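Local coordinates for protein pyridoxine 4-oxidase (Mesorhizobium loti, PDB 4HA6) that oxidises the 4-hydroxymethyl group of pyridoxine to the aldehyde pyridoxal, using a bound FAD as cofactor and molecular oxygen as electron acceptor, at residues L15-L20 and A198-A203; D109-W114 and D462-L467; E176-T181 and Y319-S324; N298-R303 and S354-L359; P331-G336 and F360-P365. One frame throughout, in Å; residues are numbered along the deposited sequence. Where two conformers were deposited one is given.

Interaction 1: L15-L20 and A198-A203; sequences LLAARL and AWLTKA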
# COMPACT_ATOMS: atom_id res chain seq x y z
N LEU A 15 -14.43 1.70 -3.16
CA LEU A 15 -14.58 1.92 -4.60
C LEU A 15 -15.60 0.97 -5.22
O LEU A 15 -16.37 1.36 -6.11
CB LEU A 15 -13.24 1.76 -5.33
CG LEU A 15 -13.16 2.15 -6.82
CD1 LEU A 15 -11.73 2.59 -7.17
CD2 LEU A 15 -13.63 1.04 -7.77
N LEU A 16 -15.56 -0.28 -4.79
CA LEU A 16 -16.43 -1.30 -5.38
C LEU A 16 -17.87 -1.12 -4.96
O LEU A 16 -18.78 -1.19 -5.79
CB LEU A 16 -15.94 -2.71 -5.02
CG LEU A 16 -14.81 -3.26 -5.90
CD1 LEU A 16 -14.51 -4.71 -5.54
CD2 LEU A 16 -15.17 -3.15 -7.36
N ALA A 17 -18.09 -0.93 -3.66
CA ALA A 17 -19.43 -0.64 -3.15
C ALA A 17 -20.13 0.46 -3.99
O ALA A 17 -21.28 0.31 -4.39
CB ALA A 17 -19.36 -0.23 -1.69
N ALA A 18 -19.41 1.55 -4.24
CA ALA A 18 -19.92 2.61 -5.11
C ALA A 18 -20.13 2.11 -6.54
O ALA A 18 -21.24 2.22 -7.08
CB ALA A 18 -18.99 3.79 -5.10
N ARG A 19 -19.09 1.55 -7.15
CA ARG A 19 -19.12 1.26 -8.58
C ARG A 19 -20.09 0.13 -8.97
O ARG A 19 -20.84 0.26 -9.94
CB ARG A 19 -17.71 1.03 -9.14
CG ARG A 19 -16.86 2.33 -9.16
CD ARG A 19 -16.66 2.89 -10.56
NE ARG A 19 -17.80 2.62 -11.41
CZ ARG A 19 -17.74 1.97 -12.57
NH1 ARG A 19 -16.58 1.53 -13.04
NH2 ARG A 19 -18.85 1.77 -13.26
N LEU A 20 -20.10 -0.96 -8.20
CA LEU A 20 -21.01 -2.07 -8.47
C LEU A 20 -22.47 -1.62 -8.34
O LEU A 20 -23.30 -1.97 -9.16
CB LEU A 20 -20.70 -3.27 -7.56
CG LEU A 20 -19.30 -3.84 -7.74
CD1 LEU A 20 -19.09 -5.17 -7.01
CD2 LEU A 20 -18.98 -4.00 -9.21
N ALA A 198 -14.17 9.67 -1.31
CA ALA A 198 -14.30 9.83 -2.75
C ALA A 198 -15.44 9.00 -3.34
O ALA A 198 -16.15 9.46 -4.22
CB ALA A 198 -12.97 9.48 -3.43
N TRP A 199 -15.62 7.78 -2.86
CA TRP A 199 -16.59 6.90 -3.50
C TRP A 199 -17.87 6.70 -2.72
O TRP A 199 -18.95 6.64 -3.32
CB TRP A 199 -15.96 5.55 -3.85
CG TRP A 199 -15.13 5.61 -5.09
CD1 TRP A 199 -15.56 5.49 -6.39
CD2 TRP A 199 -13.71 5.79 -5.16
NE1 TRP A 199 -14.48 5.60 -7.26
CE2 TRP A 199 -13.34 5.79 -6.52
CE3 TRP A 199 -12.72 5.98 -4.19
CZ2 TRP A 199 -12.02 5.97 -6.93
CZ3 TRP A 199 -11.40 6.13 -4.60
CH2 TRP A 199 -11.06 6.13 -5.96
N LEU A 200 -17.76 6.60 -1.39
CA LEU A 200 -18.94 6.45 -0.55
C LEU A 200 -19.51 7.82 -0.15
O LEU A 200 -19.54 8.17 1.02
CB LEU A 200 -18.63 5.57 0.67
CG LEU A 200 -18.30 4.13 0.27
CD1 LEU A 200 -17.83 3.28 1.46
CD2 LEU A 200 -19.52 3.51 -0.38
N THR A 201 -19.94 8.58 -1.15
CA THR A 201 -20.55 9.90 -0.93
C THR A 201 -21.95 9.73 -0.33
O THR A 201 -22.46 8.60 -0.25
CB THR A 201 -20.68 10.67 -2.26
OG1 THR A 201 -21.67 10.04 -3.08
CG2 THR A 201 -19.36 10.66 -3.02
N LYS A 202 -22.56 10.84 0.10
CA LYS A 202 -23.91 10.81 0.65
C LYS A 202 -24.89 10.23 -0.36
O LYS A 202 -25.73 9.40 -0.02
CB LYS A 202 -24.38 12.21 1.06
CG LYS A 202 -23.85 12.70 2.40
CD LYS A 202 -24.96 13.33 3.24
CE LYS A 202 -25.66 14.46 2.50
NZ LYS A 202 -26.96 14.83 3.12
N ALA A 203 -24.75 10.66 -1.60
CA ALA A 203 -25.59 10.17 -2.68
C ALA A 203 -25.46 8.66 -2.88
O ALA A 203 -26.46 7.95 -2.84
CB ALA A 203 -25.27 10.90 -3.97

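Interaction 2: D109-W114 and D462-L467; sequences DRRWGW and DANLRL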
# COMPACT_ATOMS: atom_id res chain seq x y z
N ASP A 109 -2.31 -11.39 -19.36
CA ASP A 109 -3.38 -10.53 -19.83
C ASP A 109 -2.96 -9.06 -19.95
O ASP A 109 -2.50 -8.45 -18.98
CB ASP A 109 -4.60 -10.68 -18.92
CG ASP A 109 -5.88 -10.20 -19.59
OD1 ASP A 109 -5.83 -9.20 -20.34
OD2 ASP A 109 -6.95 -10.80 -19.36
N ARG A 110 -3.16 -8.49 -21.15
CA ARG A 110 -2.78 -7.12 -21.51
C ARG A 110 -3.47 -6.05 -20.67
O ARG A 110 -3.01 -4.90 -20.61
CB ARG A 110 -3.17 -6.85 -22.97
CG ARG A 110 -2.30 -7.48 -24.04
CD ARG A 110 -2.79 -7.05 -25.44
NE ARG A 110 -4.12 -7.56 -25.77
CZ ARG A 110 -5.24 -6.84 -25.73
NH1 ARG A 110 -5.21 -5.57 -25.37
NH2 ARG A 110 -6.40 -7.40 -26.05
N ARG A 111 -4.60 -6.41 -20.08
CA ARG A 111 -5.41 -5.45 -19.32
C ARG A 111 -4.67 -4.86 -18.13
O ARG A 111 -5.03 -3.80 -17.62
CB ARG A 111 -6.70 -6.10 -18.84
CG ARG A 111 -6.48 -7.39 -18.08
CD ARG A 111 -7.80 -8.13 -17.93
NE ARG A 111 -8.71 -7.23 -17.25
CZ ARG A 111 -9.65 -7.60 -16.40
NH1 ARG A 111 -9.84 -8.88 -16.12
NH2 ARG A 111 -10.39 -6.67 -15.83
N TRP A 112 -3.61 -5.56 -17.72
CA TRP A 112 -2.85 -5.19 -16.54
C TRP A 112 -1.60 -4.41 -16.92
O TRP A 112 -0.74 -4.17 -16.07
CB TRP A 112 -2.50 -6.45 -15.75
CG TRP A 112 -3.74 -7.11 -15.16
CD1 TRP A 112 -4.24 -8.36 -15.45
CD2 TRP A 112 -4.63 -6.54 -14.20
NE1 TRP A 112 -5.39 -8.59 -14.71
CE2 TRP A 112 -5.65 -7.48 -13.94
CE3 TRP A 112 -4.67 -5.31 -13.53
CZ2 TRP A 112 -6.68 -7.24 -13.05
CZ3 TRP A 112 -5.70 -5.08 -12.65
CH2 TRP A 112 -6.69 -6.03 -12.41
N GLY A 113 -1.49 -4.03 -18.19
CA GLY A 113 -0.36 -3.24 -18.66
C GLY A 113 -0.65 -1.76 -18.57
O GLY A 113 -1.82 -1.35 -18.54
N TRP A 114 0.41 -0.95 -18.53
CA TRP A 114 0.29 0.50 -18.40
C TRP A 114 -0.69 1.12 -19.42
O TRP A 114 -1.53 1.96 -19.07
CB TRP A 114 1.66 1.15 -18.56
CG TRP A 114 1.66 2.64 -18.43
CD1 TRP A 114 1.61 3.56 -19.45
CD2 TRP A 114 1.74 3.39 -17.21
NE1 TRP A 114 1.64 4.84 -18.93
CE2 TRP A 114 1.71 4.76 -17.56
CE3 TRP A 114 1.82 3.04 -15.86
CZ2 TRP A 114 1.78 5.78 -16.60
CZ3 TRP A 114 1.87 4.05 -14.91
CH2 TRP A 114 1.86 5.41 -15.29
N ASP A 462 -6.94 -15.88 -11.22
CA ASP A 462 -6.59 -15.75 -12.63
C ASP A 462 -6.59 -14.28 -12.98
O ASP A 462 -6.69 -13.44 -12.07
CB ASP A 462 -7.54 -16.57 -13.54
CG ASP A 462 -9.01 -16.13 -13.46
OD1 ASP A 462 -9.34 -15.03 -12.96
OD2 ASP A 462 -9.88 -16.90 -13.92
N ALA A 463 -6.51 -13.96 -14.27
CA ALA A 463 -6.37 -12.58 -14.72
C ALA A 463 -7.65 -11.79 -14.52
O ALA A 463 -7.64 -10.56 -14.55
CB ALA A 463 -5.96 -12.56 -16.19
N ASN A 464 -8.75 -12.50 -14.33
CA ASN A 464 -10.04 -11.89 -14.05
C ASN A 464 -10.29 -11.71 -12.55
O ASN A 464 -11.36 -11.22 -12.14
CB ASN A 464 -11.17 -12.73 -14.66
CG ASN A 464 -11.14 -12.73 -16.18
OD1 ASN A 464 -11.05 -11.68 -16.81
ND2 ASN A 464 -11.19 -13.92 -16.77
N LEU A 465 -9.30 -12.13 -11.76
CA LEU A 465 -9.31 -12.02 -10.28
C LEU A 465 -10.22 -13.04 -9.58
O LEU A 465 -10.58 -12.88 -8.40
CB LEU A 465 -9.64 -10.59 -9.80
CG LEU A 465 -8.83 -9.45 -10.44
CD1 LEU A 465 -9.22 -8.09 -9.85
CD2 LEU A 465 -7.34 -9.69 -10.31
N ARG A 466 -10.56 -14.11 -10.31
CA ARG A 466 -11.39 -15.17 -9.78
C ARG A 466 -10.49 -16.22 -9.10
O ARG A 466 -9.52 -16.69 -9.69
CB ARG A 466 -12.18 -15.82 -10.92
CG ARG A 466 -13.17 -16.90 -10.48
CD ARG A 466 -13.63 -17.75 -11.69
NE ARG A 466 -12.48 -18.25 -12.44
CZ ARG A 466 -11.87 -19.41 -12.23
NH1 ARG A 466 -12.30 -20.26 -11.29
NH2 ARG A 466 -10.81 -19.74 -12.97
N LEU A 467 -10.79 -16.56 -7.84
CA LEU A 467 -10.08 -17.66 -7.20
C LEU A 467 -10.18 -18.89 -8.10
O LEU A 467 -11.28 -19.29 -8.47
CB LEU A 467 -10.69 -17.99 -5.84
CG LEU A 467 -9.81 -18.99 -5.09
CD1 LEU A 467 -9.01 -18.25 -4.06
CD2 LEU A 467 -10.62 -20.11 -4.46

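Interaction 3: E176-T181 and Y319-S324; sequences EMIGVT and YMRADS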
# COMPACT_ATOMS: atom_id res chain seq x y z
N GLU A 176 6.81 8.64 -16.43
CA GLU A 176 8.20 8.90 -16.03
C GLU A 176 8.23 9.10 -14.52
O GLU A 176 7.61 10.04 -14.01
CB GLU A 176 8.76 10.14 -16.74
CG GLU A 176 10.22 10.45 -16.37
CD GLU A 176 10.80 11.59 -17.18
OE1 GLU A 176 12.00 11.94 -16.97
OE2 GLU A 176 10.07 12.15 -18.03
N MET A 177 8.94 8.24 -13.81
CA MET A 177 8.90 8.25 -12.35
C MET A 177 10.24 8.62 -11.71
O MET A 177 10.29 9.14 -10.58
CB MET A 177 8.36 6.89 -11.85
CG MET A 177 8.30 6.72 -10.36
SD MET A 177 7.19 5.34 -9.96
CE MET A 177 7.22 5.40 -8.16
N ILE A 178 11.33 8.40 -12.44
CA ILE A 178 12.66 8.82 -11.96
C ILE A 178 12.82 10.32 -12.15
O ILE A 178 12.60 10.83 -13.25
CB ILE A 178 13.79 8.11 -12.74
CG1 ILE A 178 13.97 6.67 -12.24
CG2 ILE A 178 15.10 8.85 -12.59
CD1 ILE A 178 15.04 5.92 -12.98
N GLY A 179 13.20 11.02 -11.09
CA GLY A 179 13.37 12.47 -11.16
C GLY A 179 13.17 13.08 -9.79
O GLY A 179 13.22 12.36 -8.79
N VAL A 180 12.97 14.40 -9.73
CA VAL A 180 12.71 15.08 -8.47
C VAL A 180 11.39 15.85 -8.57
O VAL A 180 11.09 16.42 -9.63
CB VAL A 180 13.86 16.02 -8.03
CG1 VAL A 180 15.10 15.21 -7.66
CG2 VAL A 180 14.19 17.03 -9.13
N THR A 181 10.60 15.84 -7.49
CA THR A 181 9.26 16.44 -7.50
C THR A 181 8.66 16.31 -6.11
O THR A 181 8.95 15.34 -5.40
CB THR A 181 8.32 15.75 -8.55
OG1 THR A 181 7.01 16.36 -8.53
CG2 THR A 181 8.17 14.28 -8.25
N TYR A 319 12.83 8.88 -6.85
CA TYR A 319 13.15 7.56 -7.40
C TYR A 319 14.27 7.70 -8.43
O TYR A 319 14.36 8.71 -9.12
CB TYR A 319 11.90 6.95 -8.05
CG TYR A 319 10.79 6.84 -7.05
CD1 TYR A 319 10.71 5.74 -6.20
CD2 TYR A 319 9.85 7.86 -6.91
CE1 TYR A 319 9.70 5.64 -5.26
CE2 TYR A 319 8.83 7.77 -5.95
CZ TYR A 319 8.77 6.65 -5.13
OH TYR A 319 7.79 6.51 -4.16
N MET A 320 15.12 6.67 -8.53
CA MET A 320 16.26 6.75 -9.43
C MET A 320 16.86 5.37 -9.69
O MET A 320 16.47 4.37 -9.08
CB MET A 320 17.33 7.69 -8.84
CG MET A 320 17.90 7.21 -7.50
SD MET A 320 18.76 8.48 -6.51
CE MET A 320 17.38 9.33 -5.75
N ARG A 321 17.82 5.31 -10.60
CA ARG A 321 18.54 4.08 -10.81
C ARG A 321 19.54 3.96 -9.66
O ARG A 321 19.90 4.97 -9.03
CB ARG A 321 19.23 4.08 -12.18
CG ARG A 321 18.26 4.23 -13.36
CD ARG A 321 17.34 3.01 -13.53
NE ARG A 321 18.09 1.86 -14.02
CZ ARG A 321 17.56 0.66 -14.26
NH1 ARG A 321 16.26 0.45 -14.06
NH2 ARG A 321 18.34 -0.32 -14.70
N ALA A 322 19.98 2.75 -9.37
CA ALA A 322 20.89 2.53 -8.26
C ALA A 322 22.33 2.99 -8.53
O ALA A 322 23.10 3.16 -7.59
CB ALA A 322 20.87 1.08 -7.84
N ASP A 323 22.71 3.17 -9.80
CA ASP A 323 24.12 3.43 -10.12
C ASP A 323 24.38 4.79 -10.78
O ASP A 323 25.52 5.09 -11.18
CB ASP A 323 24.70 2.31 -11.00
CG ASP A 323 23.93 2.12 -12.30
OD1 ASP A 323 22.99 2.90 -12.57
OD2 ASP A 323 24.27 1.19 -13.06
N SER A 324 23.34 5.61 -10.88
CA SER A 324 23.46 6.87 -11.60
C SER A 324 22.29 7.81 -11.34
O SER A 324 21.13 7.39 -11.32
CB SER A 324 23.55 6.61 -13.09
OG SER A 324 23.31 7.80 -13.82
O HOH W 1 11.17 10.55 -8.52

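Interaction 4: N298-R303 and S354-L359; sequences NLYAAR and SAYSLL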
# COMPACT_ATOMS: atom_id res chain seq x y z
N ASN A 298 18.82 8.31 7.24
CA ASN A 298 20.00 9.16 7.07
C ASN A 298 19.67 10.47 7.81
O ASN A 298 19.15 11.42 7.21
CB ASN A 298 20.24 9.38 5.56
CG ASN A 298 21.59 10.01 5.25
OD1 ASN A 298 21.81 10.48 4.13
ND2 ASN A 298 22.50 10.02 6.23
N LEU A 299 19.94 10.49 9.12
CA LEU A 299 19.49 11.53 10.04
C LEU A 299 20.49 12.69 10.10
O LEU A 299 21.68 12.47 10.34
CB LEU A 299 19.37 10.93 11.45
CG LEU A 299 18.35 11.43 12.48
CD1 LEU A 299 19.02 11.67 13.85
CD2 LEU A 299 17.55 12.63 12.01
N TYR A 300 20.00 13.92 9.91
CA TYR A 300 20.86 15.13 9.92
C TYR A 300 20.47 16.12 11.01
O TYR A 300 19.30 16.52 11.12
CB TYR A 300 20.80 15.85 8.57
CG TYR A 300 21.38 15.04 7.44
CD1 TYR A 300 22.72 15.16 7.11
CD2 TYR A 300 20.59 14.14 6.72
CE1 TYR A 300 23.28 14.41 6.08
CE2 TYR A 300 21.14 13.38 5.68
CZ TYR A 300 22.49 13.52 5.37
OH TYR A 300 23.05 12.79 4.35
N ALA A 301 21.44 16.55 11.81
CA ALA A 301 21.22 17.66 12.73
C ALA A 301 20.97 18.91 11.89
O ALA A 301 21.69 19.15 10.90
CB ALA A 301 22.43 17.86 13.64
N ALA A 302 19.97 19.70 12.25
CA ALA A 302 19.67 20.91 11.48
C ALA A 302 20.42 22.14 12.01
O ALA A 302 20.59 22.29 13.22
CB ALA A 302 18.18 21.18 11.42
N ARG A 303 20.84 23.00 11.08
CA ARG A 303 21.60 24.21 11.38
C ARG A 303 20.67 25.30 11.94
O ARG A 303 21.13 26.29 12.50
CB ARG A 303 22.27 24.73 10.09
CG ARG A 303 23.43 25.68 10.32
CD ARG A 303 24.03 26.16 9.01
NE ARG A 303 23.00 26.79 8.21
CZ ARG A 303 22.73 28.09 8.25
NH1 ARG A 303 23.43 28.92 9.03
NH2 ARG A 303 21.75 28.56 7.50
N SER A 354 14.83 19.90 15.58
CA SER A 354 16.30 19.94 15.62
C SER A 354 16.97 19.08 14.55
O SER A 354 18.19 19.16 14.34
CB SER A 354 16.79 19.49 16.99
OG SER A 354 16.74 18.07 17.09
N ALA A 355 16.19 18.26 13.87
CA ALA A 355 16.75 17.35 12.88
C ALA A 355 15.75 16.99 11.79
O ALA A 355 14.53 17.18 11.95
CB ALA A 355 17.29 16.07 13.56
N TYR A 356 16.28 16.49 10.68
CA TYR A 356 15.46 15.91 9.62
C TYR A 356 16.15 14.64 9.14
O TYR A 356 17.37 14.48 9.31
CB TYR A 356 15.28 16.88 8.46
CG TYR A 356 16.57 17.41 7.85
CD1 TYR A 356 17.20 18.54 8.37
CD2 TYR A 356 17.15 16.80 6.74
CE1 TYR A 356 18.37 19.03 7.82
CE2 TYR A 356 18.32 17.28 6.18
CZ TYR A 356 18.93 18.40 6.72
OH TYR A 356 20.09 18.89 6.17
N SER A 357 15.36 13.73 8.58
CA SER A 357 15.88 12.47 8.09
C SER A 357 15.64 12.37 6.60
O SER A 357 14.60 12.81 6.10
CB SER A 357 15.18 11.28 8.77
OG SER A 357 15.62 11.10 10.10
N LEU A 358 16.61 11.80 5.90
CA LEU A 358 16.40 11.36 4.53
C LEU A 358 16.13 9.87 4.63
O LEU A 358 16.91 9.12 5.23
CB LEU A 358 17.62 11.63 3.65
CG LEU A 358 18.18 13.05 3.59
CD1 LEU A 358 19.08 13.18 2.38
CD2 LEU A 358 17.09 14.11 3.56
N LEU A 359 15.01 9.44 4.06
CA LEU A 359 14.63 8.04 4.13
C LEU A 359 15.12 7.40 2.84
O LEU A 359 15.14 8.05 1.79
CB LEU A 359 13.12 7.93 4.28
CG LEU A 359 12.57 8.81 5.42
CD1 LEU A 359 11.06 8.80 5.44
CD2 LEU A 359 13.13 8.36 6.76

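Interaction 5: P331-G336 and F360-P365; sequences PEIVVG and FGITHP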
# COMPACT_ATOMS: atom_id res chain seq x y z
N PRO A 331 12.59 2.70 -11.73
CA PRO A 331 13.35 2.98 -10.50
C PRO A 331 13.95 1.72 -9.92
O PRO A 331 13.39 0.63 -10.11
CB PRO A 331 12.29 3.53 -9.54
CG PRO A 331 11.20 4.10 -10.42
CD PRO A 331 11.21 3.24 -11.69
N GLU A 332 15.07 1.86 -9.21
CA GLU A 332 15.64 0.75 -8.44
C GLU A 332 15.75 1.11 -6.96
O GLU A 332 15.65 0.25 -6.09
CB GLU A 332 17.03 0.37 -8.97
CG GLU A 332 17.05 -0.02 -10.43
CD GLU A 332 18.43 -0.42 -10.88
OE1 GLU A 332 19.37 0.42 -10.77
OE2 GLU A 332 18.58 -1.57 -11.35
N ILE A 333 15.97 2.39 -6.67
CA ILE A 333 16.02 2.86 -5.28
C ILE A 333 15.22 4.15 -5.16
O ILE A 333 14.74 4.71 -6.16
CB ILE A 333 17.47 3.09 -4.78
CG1 ILE A 333 18.19 4.13 -5.65
CG2 ILE A 333 18.28 1.80 -4.72
CD1 ILE A 333 19.67 4.33 -5.33
N VAL A 334 15.07 4.62 -3.92
CA VAL A 334 14.35 5.86 -3.64
C VAL A 334 15.00 6.53 -2.43
O VAL A 334 15.46 5.85 -1.51
CB VAL A 334 12.85 5.59 -3.35
CG1 VAL A 334 12.69 4.59 -2.22
CG2 VAL A 334 12.10 6.90 -3.02
N VAL A 335 15.09 7.85 -2.46
CA VAL A 335 15.53 8.62 -1.30
C VAL A 335 14.48 9.69 -1.08
O VAL A 335 14.18 10.45 -1.99
CB VAL A 335 16.90 9.30 -1.52
CG1 VAL A 335 17.21 10.23 -0.35
CG2 VAL A 335 18.00 8.26 -1.68
N GLY A 336 13.90 9.73 0.11
CA GLY A 336 12.81 10.65 0.39
C GLY A 336 13.19 11.67 1.44
O GLY A 336 14.00 11.40 2.33
N PHE A 360 15.55 6.15 2.92
CA PHE A 360 16.14 5.51 1.75
C PHE A 360 15.60 4.09 1.68
O PHE A 360 15.39 3.43 2.72
CB PHE A 360 17.68 5.56 1.80
CG PHE A 360 18.27 4.94 3.05
CD1 PHE A 360 18.49 5.72 4.19
CD2 PHE A 360 18.57 3.58 3.09
CE1 PHE A 360 19.01 5.15 5.36
CE2 PHE A 360 19.10 3.00 4.26
CZ PHE A 360 19.32 3.79 5.40
N GLY A 361 15.32 3.62 0.46
CA GLY A 361 14.66 2.33 0.30
C GLY A 361 15.00 1.72 -1.04
O GLY A 361 15.66 2.37 -1.86
N ILE A 362 14.57 0.48 -1.28
CA ILE A 362 14.70 -0.12 -2.61
C ILE A 362 13.30 -0.29 -3.17
O ILE A 362 12.33 -0.49 -2.41
CB ILE A 362 15.44 -1.49 -2.57
CG1 ILE A 362 14.68 -2.51 -1.70
CG2 ILE A 362 16.87 -1.30 -2.08
CD1 ILE A 362 15.25 -3.90 -1.79
N THR A 363 13.16 -0.21 -4.49
CA THR A 363 11.81 -0.08 -5.05
C THR A 363 11.17 -1.40 -5.44
O THR A 363 9.94 -1.48 -5.51
CB THR A 363 11.80 0.83 -6.28
OG1 THR A 363 12.86 0.44 -7.16
CG2 THR A 363 11.97 2.28 -5.87
N HIS A 364 11.98 -2.42 -5.71
CA HIS A 364 11.45 -3.72 -6.15
C HIS A 364 12.17 -4.87 -5.43
O HIS A 364 12.98 -5.58 -6.03
CB HIS A 364 11.63 -3.85 -7.67
CG HIS A 364 10.95 -2.76 -8.45
ND1 HIS A 364 11.56 -1.57 -8.74
CD2 HIS A 364 9.69 -2.67 -8.95
CE1 HIS A 364 10.72 -0.80 -9.42
NE2 HIS A 364 9.57 -1.44 -9.55
N PRO A 365 11.89 -5.05 -4.12
CA PRO A 365 12.57 -6.12 -3.38
C PRO A 365 12.30 -7.49 -3.99
O PRO A 365 11.17 -7.75 -4.46
CB PRO A 365 11.94 -6.05 -1.98
CG PRO A 365 10.61 -5.32 -2.17
CD PRO A 365 10.89 -4.34 -3.30
O HOH W 2 14.83 -2.42 -6.29

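Interaction 1: L15-L20 and A198-A203
Helix 11-20, the first helix of the Rossmann-type FAD-binding fold, is met by Trp199 of helix 195-199 and the turn that follows. Trp199 has the largest share of the contact. Its indole lies alongside Leu15, both side chains pointing the same way, and the leucine covers one face of the ring. Leu15 CG stands anti to the backbone N (chi1 -171°), which sends CD1 over the benzene half of the indole, 3.8 Å from the centroid of the six-membered ring, as a CH-pi contact. Their closest pair is Leu15 CD1 and Trp199 CZ2, at 3.4 Å. One turn on, Ala18 sits at the indole edge, its CB 3.7 Å from Trp199 CB; a methyl group is small enough to let the backbones come close. Leu200, the centre of an inverse gamma turn, reaches back with CD2 to Ala17 CB at 4.0 Å. An alanine at Trp199 would probably leave Leu15 without its aromatic partner and loosen this side of the helix. Arg19 directs its charge elsewhere, to Glu498 and Glu22. No hydrogen bond joins the two segments, so their cohesion comes from dispersion and close apolar fit, which suits a buried surface.

Interaction 2: D109-W114 and D462-L467
A short 3-10 turn at 110-112 faces a type I beta turn running from Asp462 to Leu465, and the two backbones come nearest at Asp109 and Ala463, whose CA atoms lie 6.3 Å apart. Trp112 makes the hydrogen bond between them: NE1 donates to Ala463 O over 3.0 Å, with the oxygen near the indole plane and the N-H on a carbonyl lone pair. Trp112 CZ2 packs against Leu465 CD2 at 3.7 Å, so the same ring serves a polar and an apolar partner. A phenylalanine in place of Trp112 has no NE1 donor, and would probably leave Ala463 O less firmly held and the packing on Leu465 reduced. Arg111 CG lies over one indole face, and the chain bends at chi3 (-58°), bringing NH1 3.2 Å from Ala463 O; the hydrogen bond of NH1 is to Gln503 OE1. Small Ala463 lets its CB meet Asp109 CB at 3.6 Å. Each turn has its own brace: Asp109 OD1 accepts from Arg111 N, Asp462 OD1 from the amides of Asn464 and Arg466, and Arg466 NE and NH2 grip Asp462 OD2 in a side-on salt bridge. These are two Asx turns, set in loops that meet beside helix 490-506.

Interaction 3: E176-T181 and Y319-S324
Polar contacts run through the backbone. Gly179 N donates to Tyr319 O over 3.3 Å, in the carbonyl plane, and the same oxygen receives a CA-H...O contact from Ile178. A water bridges the two segments, donating to Met177 O at 2.6 Å and to Gly179 O at 2.7 Å while accepting from Tyr319 N. Gly179 has backbone angles (phi 154°, psi -164°) at which a CB would collide with the preceding carbonyl oxygen.

The aromatic contact belongs to Met177, whose unbranched chain is extended beyond CG and sets CE squarely over the centre of the Tyr319 ring, 3.6 Å from the centroid. This is a CH-pi contact within a Met-aromatic pair. Apolar packing completes the set: Ile178 CG1 lies 3.6 Å from Met320 CA, and its CD1 rests on the aliphatic CG and CD of Arg321, whose NH1 bonds to Gln330 O.

Tyr319 also stacks edge-to-face with His172 and touches Pro488 of the pyridoxamine pocket. A loop is thus laid against the end of strand 314-320, close to the substrate site of this GMC oxidoreductase.

Interaction 4: N298-R303 and S354-L359
The tight part is the ladder between antiparallel strands 298-302 and 355-359. Hydrogen-bonded pairs Asn298-Leu358 and Tyr300-Tyr356 are each joined in both directions; Tyr300 N points to Tyr356 O over 2.8 Å, nearly along the C=O axis. On the face bearing these four residues, Tyr356 CG takes the crowded position between backbone N and carbonyl carbon (chi1 55°), bringing its ring under Tyr300 CB, 3.9 Å from the ring centroid. The rings are near parallel but slid apart, with planes at 20°, and Tyr300 CE2 instead meets Leu358 CG at 3.6 Å. On the other face Leu299 CD2 lies 3.8 Å from Ala355 CB. Toward the partly exposed end the contact thins: Ala302 N still bonds to Ser354 O, and its CB meets the edge of the Tyr356 ring more loosely, 4.2 Å from Tyr356 CD1.

Asn298 is buried yet well provided for. Tyr300 OH donates to OD1 over 2.6 Å, Ser405 OG bonds to the same oxygen, and ND2 reaches Leu423 O and Glu421. Such a network would probably fix the rotation of the amide, while backbone bonds and hydrocarbon contacts bear the strand pairing.

Interaction 5: P331-G336 and F360-P365
Phe360 begins the segment in a non-hydrogen-bonded pair with Val335. Its CG occupies the crowded position between backbone N and carbonyl carbon (chi1 56°), and the ring leads away from Val335, so that CB alone approaches, 4.4 Å from Val335 CG2. Gly361 follows in the hydrogen-bonded pair with Val334: its N donates to Val334 O over 3.0 Å, and its O accepts from Val334 N. Glycine fits because a CB here would lie tight against Val334 CG1, which instead passes 3.7 Å from Gly361 O. Ile362 faces Ile333 across a non-hydrogen-bonded pair, their CG2 methyls 4.3 Å apart, as beta-branched residues suit strand geometry. At Thr363 the strand has ended, yet its N still donates to Glu332 O over 3.0 Å, from above the carbonyl plane. The side chain turns toward the other segment: OG1 lies 3.0 Å from Pro331 O, while CG2 packs 3.9 Å from Pro331 CB. His364 ND1 makes a weak bond back to Thr363 OG1, its ring edge faces Pro331 O, and NE2 bonds to Asp99. A water links His364 N to Glu332 O.

Glu332 and Ile333 form a classic beta bulge opposite Met320. Strand 333-338 lies between strands 314-320 and 355-362, with Ile362 and Val335 touching helix 392-409 and Phe360 packing on helix 430-440.

Overall arrangement
From the N terminus, interaction 1 opens on helix 11-20 and closes at 198-203 within the FAD-binding region. Interaction 2 opens inside that loop, at 109-114 after helix 97-107, but closes only at 462-467 before strand 473-475, joining two loops; it crosses interaction 1 and encloses interactions 3, 4 and 5. Interaction 3 starts at 176-181, crosses interaction 1, and closes at 319-324 after interaction 4 has opened at 298-303. Interaction 5 opens at 331-336, before interaction 4 closes at 354-359, and ends at 360-365. Interactions 3, 4 and 5 all reach one antiparallel sheet, interaction 3 by laying a loop on strand 314-320; 3 touches 5, and 4 and 5 touch and use strand 355-362.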